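Long-range contacts in reticulocyte binding protein (Streptococcus agalactiae COH1, PDB 3FAW), which probably hydrolyses alpha-1,6 branch linkages in pullulan and related alpha-glucans, as a pullulanase anchored to the streptococcal cell wall: residues D633-V638 against K654-F659; I582-N587 against K646-E651; T333-S338 against R628-D633; L578-A583 against G624-L629. One frame throughout, in Å; residues are numbered along the deposited sequence.

Interaction 1: D633-V638 against K654-F659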
loop_
_atom_site.group_PDB
_atom_site.type_symbol
_atom_site.label_atom_id
_atom_site.label_comp_id
_atom_site.label_asym_id
_atom_site.label_seq_id
_atom_site.Cartn_x
_atom_site.Cartn_y
_atom_site.Cartn_z
ATOM N N ASP A 633 -16.702 3.133 29.099
ATOM C CA ASP A 633 -16.605 1.725 29.499
ATOM C C ASP A 633 -15.156 1.291 29.728
ATOM O O ASP A 633 -14.906 0.275 30.376
ATOM C CB ASP A 633 -17.269 0.818 28.457
ATOM C CG ASP A 633 -18.763 1.098 28.296
ATOM O OD1 ASP A 633 -19.417 1.483 29.289
ATOM O OD2 ASP A 633 -19.284 0.929 27.173
ATOM N N TYR A 634 -14.209 2.056 29.189
ATOM C CA TYR A 634 -12.784 1.796 29.390
ATOM C C TYR A 634 -12.089 2.996 30.045
ATOM O O TYR A 634 -10.991 3.393 29.650
ATOM C CB TYR A 634 -12.136 1.425 28.058
ATOM C CG TYR A 634 -12.824 0.253 27.389
ATOM C CD1 TYR A 634 -12.584 -1.051 27.811
ATOM C CD2 TYR A 634 -13.734 0.451 26.353
ATOM C CE1 TYR A 634 -13.217 -2.128 27.209
ATOM C CE2 TYR A 634 -14.376 -0.619 25.746
ATOM C CZ TYR A 634 -14.113 -1.907 26.178
ATOM O OH TYR A 634 -14.748 -2.973 25.579
ATOM N N MET A 635 -12.751 3.562 31.054
ATOM C CA MET A 635 -12.173 4.616 31.895
ATOM C C MET A 635 -10.962 4.074 32.657
ATOM O O MET A 635 -9.991 4.791 32.879
ATOM C CB MET A 635 -13.230 5.147 32.877
ATOM C CG MET A 635 -12.749 6.213 33.870
ATOM S SD MET A 635 -12.374 7.817 33.137
ATOM C CE MET A 635 -14.006 8.348 32.611
ATOM N N THR A 636 -11.033 2.808 33.057
ATOM C CA THR A 636 -9.941 2.151 33.765
ATOM C C THR A 636 -9.734 0.739 33.224
ATOM O O THR A 636 -10.593 0.202 32.519
ATOM C CB THR A 636 -10.205 2.088 35.288
ATOM O OG1 THR A 636 -11.410 1.353 35.543
ATOM C CG2 THR A 636 -10.338 3.492 35.874
ATOM N N LYS A 637 -8.586 0.155 33.558
ATOM C CA LYS A 637 -8.207 -1.177 33.090
ATOM C C LYS A 637 -9.320 -2.194 33.339
ATOM O O LYS A 637 -9.836 -2.287 34.447
ATOM C CB LYS A 637 -6.923 -1.635 33.793
ATOM C CG LYS A 637 -6.368 -2.976 33.311
ATOM C CD LYS A 637 -5.322 -3.514 34.276
ATOM C CE LYS A 637 -4.711 -4.815 33.777
ATOM N NZ LYS A 637 -5.734 -5.881 33.561
ATOM N N VAL A 638 -9.682 -2.944 32.300
ATOM C CA VAL A 638 -10.704 -3.989 32.405
ATOM C C VAL A 638 -10.063 -5.375 32.380
ATOM O O VAL A 638 -8.846 -5.506 32.221
ATOM C CB VAL A 638 -11.762 -3.877 31.280
ATOM C CG1 VAL A 638 -12.437 -2.511 31.321
ATOM C CG2 VAL A 638 -11.139 -4.142 29.915
ATOM N N LYS A 654 -4.076 6.731 34.370
ATOM C CA LYS A 654 -5.130 6.577 35.373
ATOM C C LYS A 654 -6.518 6.524 34.731
ATOM O O LYS A 654 -7.295 5.601 34.990
ATOM C CB LYS A 654 -5.078 7.730 36.380
ATOM C CG LYS A 654 -3.763 7.838 37.138
ATOM C CD LYS A 654 -3.845 8.890 38.238
ATOM C CE LYS A 654 -2.545 8.993 39.015
ATOM N NZ LYS A 654 -1.448 9.567 38.193
ATOM N N GLU A 655 -6.822 7.526 33.908
ATOM C CA GLU A 655 -8.100 7.596 33.199
ATOM C C GLU A 655 -7.910 7.369 31.688
ATOM O O GLU A 655 -7.088 8.030 31.050
ATOM C CB GLU A 655 -8.793 8.935 33.489
ATOM C CG GLU A 655 -9.254 9.064 34.951
ATOM C CD GLU A 655 -9.984 10.362 35.267
ATOM O OE1 GLU A 655 -10.221 11.176 34.348
ATOM O OE2 GLU A 655 -10.329 10.566 36.452
ATOM N N TYR A 656 -8.676 6.419 31.143
ATOM C CA TYR A 656 -8.601 6.003 29.731
ATOM C C TYR A 656 -7.214 5.471 29.345
ATOM O O TYR A 656 -6.485 6.130 28.603
ATOM C CB TYR A 656 -8.997 7.148 28.793
ATOM C CG TYR A 656 -10.367 7.739 29.043
ATOM C CD1 TYR A 656 -11.518 6.969 28.902
ATOM C CD2 TYR A 656 -10.510 9.078 29.396
ATOM C CE1 TYR A 656 -12.775 7.518 29.116
ATOM C CE2 TYR A 656 -11.762 9.634 29.614
ATOM C CZ TYR A 656 -12.890 8.852 29.473
ATOM O OH TYR A 656 -14.132 9.401 29.687
ATOM N N PRO A 657 -6.848 4.272 29.839
ATOM C CA PRO A 657 -5.499 3.735 29.648
ATOM C C PRO A 657 -5.246 2.987 28.330
ATOM O O PRO A 657 -4.093 2.650 28.040
ATOM C CB PRO A 657 -5.356 2.772 30.825
ATOM C CG PRO A 657 -6.734 2.249 31.035
ATOM C CD PRO A 657 -7.688 3.350 30.629
ATOM N N TYR A 658 -6.296 2.730 27.548
ATOM C CA TYR A 658 -6.175 1.947 26.310
ATOM C C TYR A 658 -5.975 2.831 25.076
ATOM O O TYR A 658 -6.662 3.833 24.899
ATOM C CB TYR A 658 -7.399 1.045 26.122
ATOM C CG TYR A 658 -7.516 -0.050 27.164
ATOM C CD1 TYR A 658 -6.767 -1.218 27.062
ATOM C CD2 TYR A 658 -8.379 0.082 28.250
ATOM C CE1 TYR A 658 -6.876 -2.233 28.016
ATOM C CE2 TYR A 658 -8.495 -0.922 29.209
ATOM C CZ TYR A 658 -7.741 -2.077 29.085
ATOM O OH TYR A 658 -7.846 -3.074 30.032
ATOM N N PHE A 659 -5.015 2.439 24.237
ATOM C CA PHE A 659 -4.691 3.134 22.991
ATOM C C PHE A 659 -4.765 2.130 21.836
ATOM O O PHE A 659 -4.304 0.996 21.960
ATOM C CB PHE A 659 -3.280 3.737 23.058
ATOM C CG PHE A 659 -3.093 4.769 24.151
ATOM C CD1 PHE A 659 -2.941 6.110 23.837
ATOM C CD2 PHE A 659 -3.045 4.392 25.488
ATOM C CE1 PHE A 659 -2.755 7.060 24.836
ATOM C CE2 PHE A 659 -2.864 5.332 26.493
ATOM C CZ PHE A 659 -2.721 6.670 26.168
HETATM O O HOH W 1 -9.237 3.628 27.454
#
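Lys654 begins this contact with its backbone, its carbonyl O lying 3.8 Å from Thr636 CG2. A Met-aromatic pair forms here, within the long excursion that follows the last strand of the (beta/alpha)8 barrel. Glu655 runs beside Met635, the two side chains pointing the same way, and its CB and CG both touch the sulfur. At Tyr656 that sulfur lies over one ring face, offset toward the rim: SD of Met635 is 4.0 Å from the ring centroid of Tyr656 and 16° off the normal. Met635 starts with CG anti to its backbone N (chi1 177°), and further bends at chi2 and chi3 set CE by the phenolic end of the ring. Beside it, Tyr656 N donates to Met635 O at 2.7 Å from above the carbonyl plane. Pro657 follows, its CD 3.4 Å from Tyr634 O, and a water bridges this same oxygen to Tyr658 N. Tyr658, on strand 658-660, is buried, and the CD2 side of its ring meets CB of Tyr634. At the hydroxyl end of the ring, Val638 N arrives near the ring plane and donates to Tyr658 OH over 2.9 Å, with an angle of 155° at the hydrogen.

Interaction 2: I582-N587 against K646-E651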
loop_
_atom_site.group_PDB
_atom_site.type_symbol
_atom_site.label_atom_id
_atom_site.label_comp_id
_atom_site.label_asym_id
_atom_site.label_seq_id
_atom_site.Cartn_x
_atom_site.Cartn_y
_atom_site.Cartn_z
ATOM N N ILE A 582 5.550 6.104 22.073
ATOM C CA ILE A 582 6.489 6.760 22.985
ATOM C C ILE A 582 5.975 6.710 24.427
ATOM O O ILE A 582 6.715 6.335 25.332
ATOM C CB ILE A 582 6.770 8.223 22.567
ATOM C CG1 ILE A 582 7.700 8.252 21.351
ATOM C CG2 ILE A 582 7.399 9.009 23.722
ATOM C CD1 ILE A 582 7.811 9.613 20.684
ATOM N N ALA A 583 4.707 7.070 24.627
ATOM C CA ALA A 583 4.086 7.060 25.956
ATOM C C ALA A 583 4.036 5.651 26.549
ATOM O O ALA A 583 4.243 5.467 27.756
ATOM C CB ALA A 583 2.680 7.654 25.893
ATOM N N LYS A 584 3.755 4.669 25.695
ATOM C CA LYS A 584 3.768 3.260 26.092
ATOM C C LYS A 584 5.176 2.791 26.440
ATOM O O LYS A 584 5.375 2.112 27.449
ATOM C CB LYS A 584 3.192 2.379 24.973
ATOM C CG LYS A 584 3.393 0.873 25.168
ATOM C CD LYS A 584 2.698 0.349 26.416
ATOM C CE LYS A 584 2.914 -1.151 26.588
ATOM N NZ LYS A 584 2.204 -1.684 27.785
ATOM N N SER A 585 6.146 3.163 25.606
ATOM C CA SER A 585 7.527 2.690 25.761
ATOM C C SER A 585 8.190 3.181 27.048
ATOM O O SER A 585 8.898 2.421 27.710
ATOM C CB SER A 585 8.365 3.083 24.544
ATOM O OG SER A 585 7.899 2.412 23.380
ATOM N N ILE A 586 7.954 4.443 27.396
ATOM C CA ILE A 586 8.447 5.015 28.657
ATOM C C ILE A 586 7.487 4.780 29.831
ATOM O O ILE A 586 7.832 5.074 30.978
ATOM C CB ILE A 586 8.736 6.546 28.533
ATOM C CG1 ILE A 586 7.441 7.355 28.389
ATOM C CG2 ILE A 586 9.673 6.818 27.366
ATOM C CD1 ILE A 586 7.657 8.838 28.109
ATOM N N ASN A 587 6.290 4.268 29.538
ATOM C CA ASN A 587 5.242 4.040 30.538
ATOM C C ASN A 587 4.891 5.299 31.341
ATOM O O ASN A 587 5.055 5.340 32.562
ATOM C CB ASN A 587 5.620 2.885 31.482
ATOM C CG ASN A 587 4.464 2.466 32.393
ATOM O OD1 ASN A 587 4.646 2.251 33.595
ATOM N ND2 ASN A 587 3.270 2.366 31.822
ATOM N N LYS A 646 -8.072 -4.623 19.528
ATOM C CA LYS A 646 -6.888 -3.991 18.932
ATOM C C LYS A 646 -6.342 -2.822 19.756
ATOM O O LYS A 646 -5.859 -1.829 19.199
ATOM C CB LYS A 646 -7.200 -3.529 17.501
ATOM C CG LYS A 646 -7.646 -4.649 16.553
ATOM C CD LYS A 646 -6.559 -5.699 16.357
ATOM C CE LYS A 646 -6.939 -6.704 15.276
ATOM N NZ LYS A 646 -5.876 -7.727 15.083
ATOM N N ALA A 647 -6.393 -2.967 21.080
ATOM C CA ALA A 647 -5.994 -1.914 22.013
ATOM C C ALA A 647 -4.753 -2.304 22.813
ATOM O O ALA A 647 -4.506 -3.486 23.072
ATOM C CB ALA A 647 -7.136 -1.595 22.956
ATOM N N THR A 648 -3.980 -1.294 23.199
ATOM C CA THR A 648 -2.767 -1.485 23.991
ATOM C C THR A 648 -2.904 -0.702 25.294
ATOM O O THR A 648 -3.231 0.485 25.279
ATOM C CB THR A 648 -1.517 -1.008 23.217
ATOM O OG1 THR A 648 -1.291 -1.877 22.098
ATOM C CG2 THR A 648 -0.279 -0.992 24.114
ATOM N N LEU A 649 -2.644 -1.378 26.407
ATOM C CA LEU A 649 -2.733 -0.786 27.737
ATOM C C LEU A 649 -1.422 -0.102 28.105
ATOM O O LEU A 649 -0.350 -0.693 27.978
ATOM C CB LEU A 649 -3.045 -1.871 28.773
ATOM C CG LEU A 649 -3.231 -1.453 30.239
ATOM C CD1 LEU A 649 -4.551 -0.702 30.449
ATOM C CD2 LEU A 649 -3.160 -2.685 31.141
ATOM N N ILE A 650 -1.518 1.146 28.551
ATOM C CA ILE A 650 -0.398 1.838 29.187
ATOM C C ILE A 650 -0.691 1.878 30.687
ATOM O O ILE A 650 -1.612 2.564 31.133
ATOM C CB ILE A 650 -0.210 3.271 28.636
ATOM C CG1 ILE A 650 0.319 3.233 27.200
ATOM C CG2 ILE A 650 0.785 4.054 29.490
ATOM C CD1 ILE A 650 -0.574 2.538 26.214
ATOM N N GLU A 651 0.100 1.128 31.451
ATOM C CA GLU A 651 -0.153 0.904 32.875
ATOM C C GLU A 651 -0.162 2.186 33.717
ATOM O O GLU A 651 -0.905 2.275 34.689
ATOM C CB GLU A 651 0.874 -0.086 33.455
ATOM C CG GLU A 651 0.623 -1.557 33.096
ATOM C CD GLU A 651 1.162 -1.968 31.727
ATOM O OE1 GLU A 651 1.708 -1.110 30.995
ATOM O OE2 GLU A 651 1.033 -3.163 31.382
#
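Lys584 and Ile650 bring their CA atoms within 5.4 Å where the last turn of helix 578-586 passes the end of strand 647-649. Their side chains meet first through carbon, with CG1 of Ile650 3.6 Å from CA of Lys584 and almost as near its CB, while CD1 of Ile650 touches the lysine further out at CD. Thr648 adds its methyl, CG2, lying across the lysine at about a right angle and 4.0 Å from Lys584 CD. The lysine leaves its backbone with CG anti to N (chi1 169°), bends once at chi2, and is extended beyond. Its ammonium then donates to the strand backbone, Lys584 NZ to Leu649 O at 2.7 Å, almost in line with the carbonyl bond. A weak salt bridge runs from Lys584 NZ to Glu651 OE1 at 3.3 Å, the glutamate being folded at chi2. The carboxylate and the carbonyl oxygen together are likely to keep Lys584 protonated. The helix itself finishes here in a Schellman motif, with Asn587 as the C-prime residue of positive phi (55°); Lys588 N is bonded back to Ala583 O, and Asn587 N, more weakly, to Lys584 O. The strand is one of an antiparallel pair: Ile650 is hydrogen-bonded through its backbone to Pro657, and its side chain also rests on Phe659.

Interaction 3: T333-S338 against R628-D633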
loop_
_atom_site.group_PDB
_atom_site.type_symbol
_atom_site.label_atom_id
_atom_site.label_comp_id
_atom_site.label_asym_id
_atom_site.label_seq_id
_atom_site.Cartn_x
_atom_site.Cartn_y
_atom_site.Cartn_z
ATOM N N THR A 333 -19.258 8.944 16.425
ATOM C CA THR A 333 -18.788 9.863 17.466
ATOM C C THR A 333 -18.358 9.152 18.750
ATOM O O THR A 333 -17.571 9.699 19.527
ATOM C CB THR A 333 -19.877 10.886 17.806
ATOM O OG1 THR A 333 -21.047 10.200 18.267
ATOM C CG2 THR A 333 -20.226 11.716 16.578
ATOM N N ALA A 334 -18.885 7.951 18.978
ATOM C CA ALA A 334 -18.433 7.114 20.086
ATOM C C ALA A 334 -17.030 6.592 19.791
ATOM O O ALA A 334 -16.687 6.330 18.632
ATOM C CB ALA A 334 -19.394 5.955 20.308
ATOM N N TYR A 335 -16.221 6.455 20.836
ATOM C CA TYR A 335 -14.879 5.888 20.704
ATOM C C TYR A 335 -14.964 4.366 20.762
ATOM O O TYR A 335 -15.126 3.787 21.839
ATOM C CB TYR A 335 -13.953 6.404 21.807
ATOM C CG TYR A 335 -13.547 7.853 21.646
ATOM C CD1 TYR A 335 -12.272 8.195 21.215
ATOM C CD2 TYR A 335 -14.441 8.882 21.932
ATOM C CE1 TYR A 335 -11.891 9.527 21.073
ATOM C CE2 TYR A 335 -14.071 10.218 21.791
ATOM C CZ TYR A 335 -12.797 10.531 21.361
ATOM O OH TYR A 335 -12.426 11.845 21.217
ATOM N N THR A 336 -14.865 3.734 19.592
ATOM C CA THR A 336 -14.896 2.274 19.468
ATOM C C THR A 336 -13.803 1.812 18.508
ATOM O O THR A 336 -13.337 2.584 17.670
ATOM C CB THR A 336 -16.260 1.774 18.940
ATOM O OG1 THR A 336 -16.528 2.360 17.658
ATOM C CG2 THR A 336 -17.382 2.131 19.906
ATOM N N SER A 337 -13.399 0.552 18.630
ATOM C CA SER A 337 -12.346 -0.005 17.782
ATOM C C SER A 337 -12.849 -1.117 16.854
ATOM O O SER A 337 -12.055 -1.814 16.223
ATOM C CB SER A 337 -11.197 -0.515 18.654
ATOM O OG SER A 337 -11.649 -1.498 19.565
ATOM N N SER A 338 -14.168 -1.268 16.766
ATOM C CA SER A 338 -14.783 -2.300 15.939
ATOM C C SER A 338 -16.185 -1.884 15.513
ATOM O O SER A 338 -16.813 -1.043 16.157
ATOM C CB SER A 338 -14.869 -3.623 16.711
ATOM O OG SER A 338 -13.591 -4.225 16.844
ATOM N N ARG A 628 -6.162 7.331 21.458
ATOM C CA ARG A 628 -6.585 6.923 22.795
ATOM C C ARG A 628 -8.085 6.622 22.804
ATOM O O ARG A 628 -8.872 7.361 22.215
ATOM C CB ARG A 628 -6.269 8.015 23.830
ATOM C CG ARG A 628 -6.293 7.516 25.285
ATOM C CD ARG A 628 -6.619 8.617 26.284
ATOM N NE ARG A 628 -5.500 9.526 26.543
ATOM C CZ ARG A 628 -4.926 9.745 27.729
ATOM N NH1 ARG A 628 -5.332 9.124 28.831
ATOM N NH2 ARG A 628 -3.919 10.607 27.814
ATOM N N LEU A 629 -8.465 5.538 23.477
ATOM C CA LEU A 629 -9.857 5.102 23.546
ATOM C C LEU A 629 -10.581 5.829 24.683
ATOM O O LEU A 629 -10.621 5.349 25.821
ATOM C CB LEU A 629 -9.920 3.580 23.737
ATOM C CG LEU A 629 -11.274 2.878 23.589
ATOM C CD1 LEU A 629 -11.776 2.939 22.152
ATOM C CD2 LEU A 629 -11.164 1.436 24.059
ATOM N N LEU A 630 -11.147 6.992 24.360
ATOM C CA LEU A 630 -11.910 7.803 25.317
ATOM C C LEU A 630 -13.359 7.320 25.438
ATOM O O LEU A 630 -14.304 8.092 25.244
ATOM C CB LEU A 630 -11.889 9.280 24.905
ATOM C CG LEU A 630 -10.521 9.964 24.840
ATOM C CD1 LEU A 630 -10.661 11.373 24.277
ATOM C CD2 LEU A 630 -9.871 10.004 26.212
ATOM N N ASN A 631 -13.518 6.041 25.769
ATOM C CA ASN A 631 -14.826 5.424 25.963
ATOM C C ASN A 631 -15.062 5.220 27.459
ATOM O O ASN A 631 -14.218 4.621 28.128
ATOM C CB ASN A 631 -14.871 4.080 25.233
ATOM C CG ASN A 631 -16.264 3.475 25.191
ATOM O OD1 ASN A 631 -16.853 3.164 26.227
ATOM N ND2 ASN A 631 -16.791 3.286 23.986
ATOM N N PRO A 632 -16.201 5.718 27.994
ATOM C CA PRO A 632 -16.545 5.552 29.416
ATOM C C PRO A 632 -16.421 4.120 29.947
ATOM O O PRO A 632 -16.068 3.927 31.112
ATOM C CB PRO A 632 -18.009 6.001 29.478
ATOM C CG PRO A 632 -18.158 6.957 28.358
ATOM C CD PRO A 632 -17.230 6.493 27.273
ATOM N N ASP A 633 -16.702 3.133 29.099
ATOM C CA ASP A 633 -16.605 1.725 29.499
ATOM C C ASP A 633 -15.156 1.291 29.728
ATOM O O ASP A 633 -14.906 0.275 30.376
ATOM C CB ASP A 633 -17.269 0.818 28.457
ATOM C CG ASP A 633 -18.763 1.098 28.296
ATOM O OD1 ASP A 633 -19.417 1.483 29.289
ATOM O OD2 ASP A 633 -19.284 0.929 27.173
#
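Tyr335 and Leu630 lie side by side, pointing the same way, and the aromatic ring turns one face to the leucine. Leu630 CB sits directly over the ring centre, 3.6 Å from the centroid of Tyr335 and only 2° off the normal, a CH-pi contact. Further out, Leu630 CD1 follows the ring to its phenolic end and lies 3.6 Å from Tyr335 OH. Leu629 meets the base of the tyrosine side chain, bringing CD1 to 4.1 Å from Tyr335 CB and closer still to Tyr335 O. Successive inverse gamma turns centred on Leu629 and Leu630 bend the backbone here. Asn631 is turned with CG anti to its backbone N (chi1 -171°), and the amide group beyond is shared between two tasks. Its ND2 donates to Tyr335 O at 2.8 Å with the acceptor in the amide plane, while its OD1 accepts Asp633 N in an Asx turn. Two barrel loops, following strands 312-315 and 614-618, are thus joined. Nearby, Thr336 OG1 is hydrogen-bonded to Asn340, a residue of a calcium site. With both ends of its amide engaged, Asn631 has its flip state defined, and one polar bond supplements a contact otherwise made of ring and aliphatic carbon.

Interaction 4: L578-A583 against G624-L629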
loop_
_atom_site.group_PDB
_atom_site.type_symbol
_atom_site.label_atom_id
_atom_site.label_comp_id
_atom_site.label_asym_id
_atom_site.label_seq_id
_atom_site.Cartn_x
_atom_site.Cartn_y
_atom_site.Cartn_z
ATOM N N LEU A 578 3.173 7.489 16.687
ATOM C CA LEU A 578 4.460 7.845 17.282
ATOM C C LEU A 578 4.313 8.370 18.714
ATOM O O LEU A 578 5.098 8.015 19.592
ATOM C CB LEU A 578 5.179 8.891 16.415
ATOM C CG LEU A 578 6.590 9.285 16.858
ATOM C CD1 LEU A 578 7.460 8.049 17.075
ATOM C CD2 LEU A 578 7.208 10.238 15.840
ATOM N N HIS A 579 3.313 9.216 18.939
ATOM C CA HIS A 579 3.017 9.737 20.277
ATOM C C HIS A 579 2.673 8.611 21.259
ATOM O O HIS A 579 3.246 8.521 22.352
ATOM C CB HIS A 579 1.849 10.725 20.199
ATOM C CG HIS A 579 1.374 11.211 21.532
ATOM N ND1 HIS A 579 0.415 10.547 22.265
ATOM C CD2 HIS A 579 1.724 12.296 22.263
ATOM C CE1 HIS A 579 0.200 11.200 23.395
ATOM N NE2 HIS A 579 0.979 12.266 23.416
ATOM N N ASP A 580 1.740 7.754 20.851
ATOM C CA ASP A 580 1.212 6.702 21.717
ATOM C C ASP A 580 2.243 5.620 22.044
ATOM O O ASP A 580 2.262 5.099 23.160
ATOM C CB ASP A 580 -0.036 6.066 21.091
ATOM C CG ASP A 580 -1.222 7.027 21.013
ATOM O OD1 ASP A 580 -1.197 8.114 21.626
ATOM O OD2 ASP A 580 -2.204 6.679 20.335
ATOM N N VAL A 581 3.092 5.281 21.077
ATOM C CA VAL A 581 4.136 4.270 21.287
ATOM C C VAL A 581 5.258 4.810 22.185
ATOM O O VAL A 581 5.839 4.069 22.973
ATOM C CB VAL A 581 4.709 3.746 19.945
ATOM C CG1 VAL A 581 5.630 4.784 19.288
ATOM C CG2 VAL A 581 5.438 2.430 20.156
ATOM N N ILE A 582 5.550 6.104 22.073
ATOM C CA ILE A 582 6.489 6.760 22.985
ATOM C C ILE A 582 5.975 6.710 24.427
ATOM O O ILE A 582 6.715 6.335 25.332
ATOM C CB ILE A 582 6.770 8.223 22.567
ATOM C CG1 ILE A 582 7.700 8.252 21.351
ATOM C CG2 ILE A 582 7.399 9.009 23.722
ATOM C CD1 ILE A 582 7.811 9.613 20.684
ATOM N N ALA A 583 4.707 7.070 24.627
ATOM C CA ALA A 583 4.086 7.060 25.956
ATOM C C ALA A 583 4.036 5.651 26.549
ATOM O O ALA A 583 4.243 5.467 27.756
ATOM C CB ALA A 583 2.680 7.654 25.893
ATOM N N GLY A 624 1.795 15.032 16.834
ATOM C CA GLY A 624 1.669 14.088 17.954
ATOM C C GLY A 624 0.287 13.460 18.057
ATOM O O GLY A 624 -0.291 13.362 19.144
ATOM N N ARG A 625 -0.217 13.012 16.912
ATOM C CA ARG A 625 -1.521 12.368 16.795
ATOM C C ARG A 625 -1.672 11.172 17.741
ATOM O O ARG A 625 -0.734 10.389 17.930
ATOM C CB ARG A 625 -1.717 11.923 15.341
ATOM C CG ARG A 625 -3.026 11.227 15.021
ATOM C CD ARG A 625 -3.097 10.947 13.527
ATOM N NE ARG A 625 -4.204 10.066 13.182
ATOM C CZ ARG A 625 -4.588 9.781 11.940
ATOM N NH1 ARG A 625 -3.955 10.296 10.895
ATOM N NH2 ARG A 625 -5.618 8.967 11.745
ATOM N N THR A 626 -2.863 11.040 18.320
ATOM C CA THR A 626 -3.156 9.971 19.276
ATOM C C THR A 626 -4.415 9.198 18.890
ATOM O O THR A 626 -5.327 9.745 18.251
ATOM C CB THR A 626 -3.339 10.530 20.713
ATOM O OG1 THR A 626 -3.453 9.442 21.642
ATOM C CG2 THR A 626 -4.581 11.402 20.800
ATOM N N LYS A 627 -4.454 7.931 19.299
ATOM C CA LYS A 627 -5.618 7.065 19.103
ATOM C C LYS A 627 -6.084 6.476 20.438
ATOM O O LYS A 627 -6.378 5.281 20.534
ATOM C CB LYS A 627 -5.290 5.950 18.101
ATOM C CG LYS A 627 -4.964 6.461 16.706
ATOM C CD LYS A 627 -4.687 5.335 15.715
ATOM C CE LYS A 627 -4.375 5.905 14.333
ATOM N NZ LYS A 627 -3.917 4.884 13.347
ATOM N N ARG A 628 -6.162 7.331 21.458
ATOM C CA ARG A 628 -6.585 6.923 22.795
ATOM C C ARG A 628 -8.085 6.622 22.804
ATOM O O ARG A 628 -8.872 7.361 22.215
ATOM C CB ARG A 628 -6.269 8.015 23.830
ATOM C CG ARG A 628 -6.293 7.516 25.285
ATOM C CD ARG A 628 -6.619 8.617 26.284
ATOM N NE ARG A 628 -5.500 9.526 26.543
ATOM C CZ ARG A 628 -4.926 9.745 27.729
ATOM N NH1 ARG A 628 -5.332 9.124 28.831
ATOM N NH2 ARG A 628 -3.919 10.607 27.814
ATOM N N LEU A 629 -8.465 5.538 23.477
ATOM C CA LEU A 629 -9.857 5.102 23.546
ATOM C C LEU A 629 -10.581 5.829 24.683
ATOM O O LEU A 629 -10.621 5.349 25.821
ATOM C CB LEU A 629 -9.920 3.580 23.737
ATOM C CG LEU A 629 -11.274 2.878 23.589
ATOM C CD1 LEU A 629 -11.776 2.939 22.152
ATOM C CD2 LEU A 629 -11.164 1.436 24.059
HETATM O O HOH W 2 1.922 10.713 16.725
#
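Asp580 OD1 is gripped by two donors, one from each segment. Thr626 OG1 donates at 2.6 Å to the syn lone pair of Asp580 OD1, and His579 ND1 reaches the same Asp580 OD1 at 3.0 Å on the anti side, somewhat out of the carboxylate plane. The imidazole keeps this acceptor within its ring plane, and the bond is nearly straight at 171°. The other oxygen is used as well: Lys627 N donates a hydrogen bond to the syn lone pair of Asp580 OD2 at 2.8 Å. Thr626 presents its hydroxyl because OG1 lies anti to its backbone N (chi1 -173°), and its side chain crosses that of Asp580 at about a right angle. On the histidine side, His579 CB packs 3.5 Å from Arg625 O and also touches Gly624 O. A water spans the same gap, accepting from His579 N and donating to Arg625 O. Helix 578-586, after the seventh strand of the (beta/alpha)8 barrel, is in this way joined to the loop after the eighth, while the side chains of Asp580 and Thr626 also touch Phe659 of strand 658-660. With three donors around one buried carboxylate, Asp580 is probably ionised, and the bond to ND1 defines how the His579 ring is turned.

All four contacts involve the long chain excursion after the last barrel strand, yet they differ in depth and chemistry. Interaction 4 is the buried one and relies on a carboxylate surrounded by donors; interaction 2, about 8 Å away between centres, uses the C-terminal end of the same helix 578-586 and is partly buried, with a lysine reaching over apolar carbon. Interactions 1 and 3 are surface contacts in which tyrosine rings dominate, one met by sulfur and the other by a leucine; they share Asp633. The two-stranded sheet of 647-649 and 658-660 ties interaction 1 to interaction 2, and Tyr658 O to Leu629 N links interaction 1 to the segments of interactions 3 and 4.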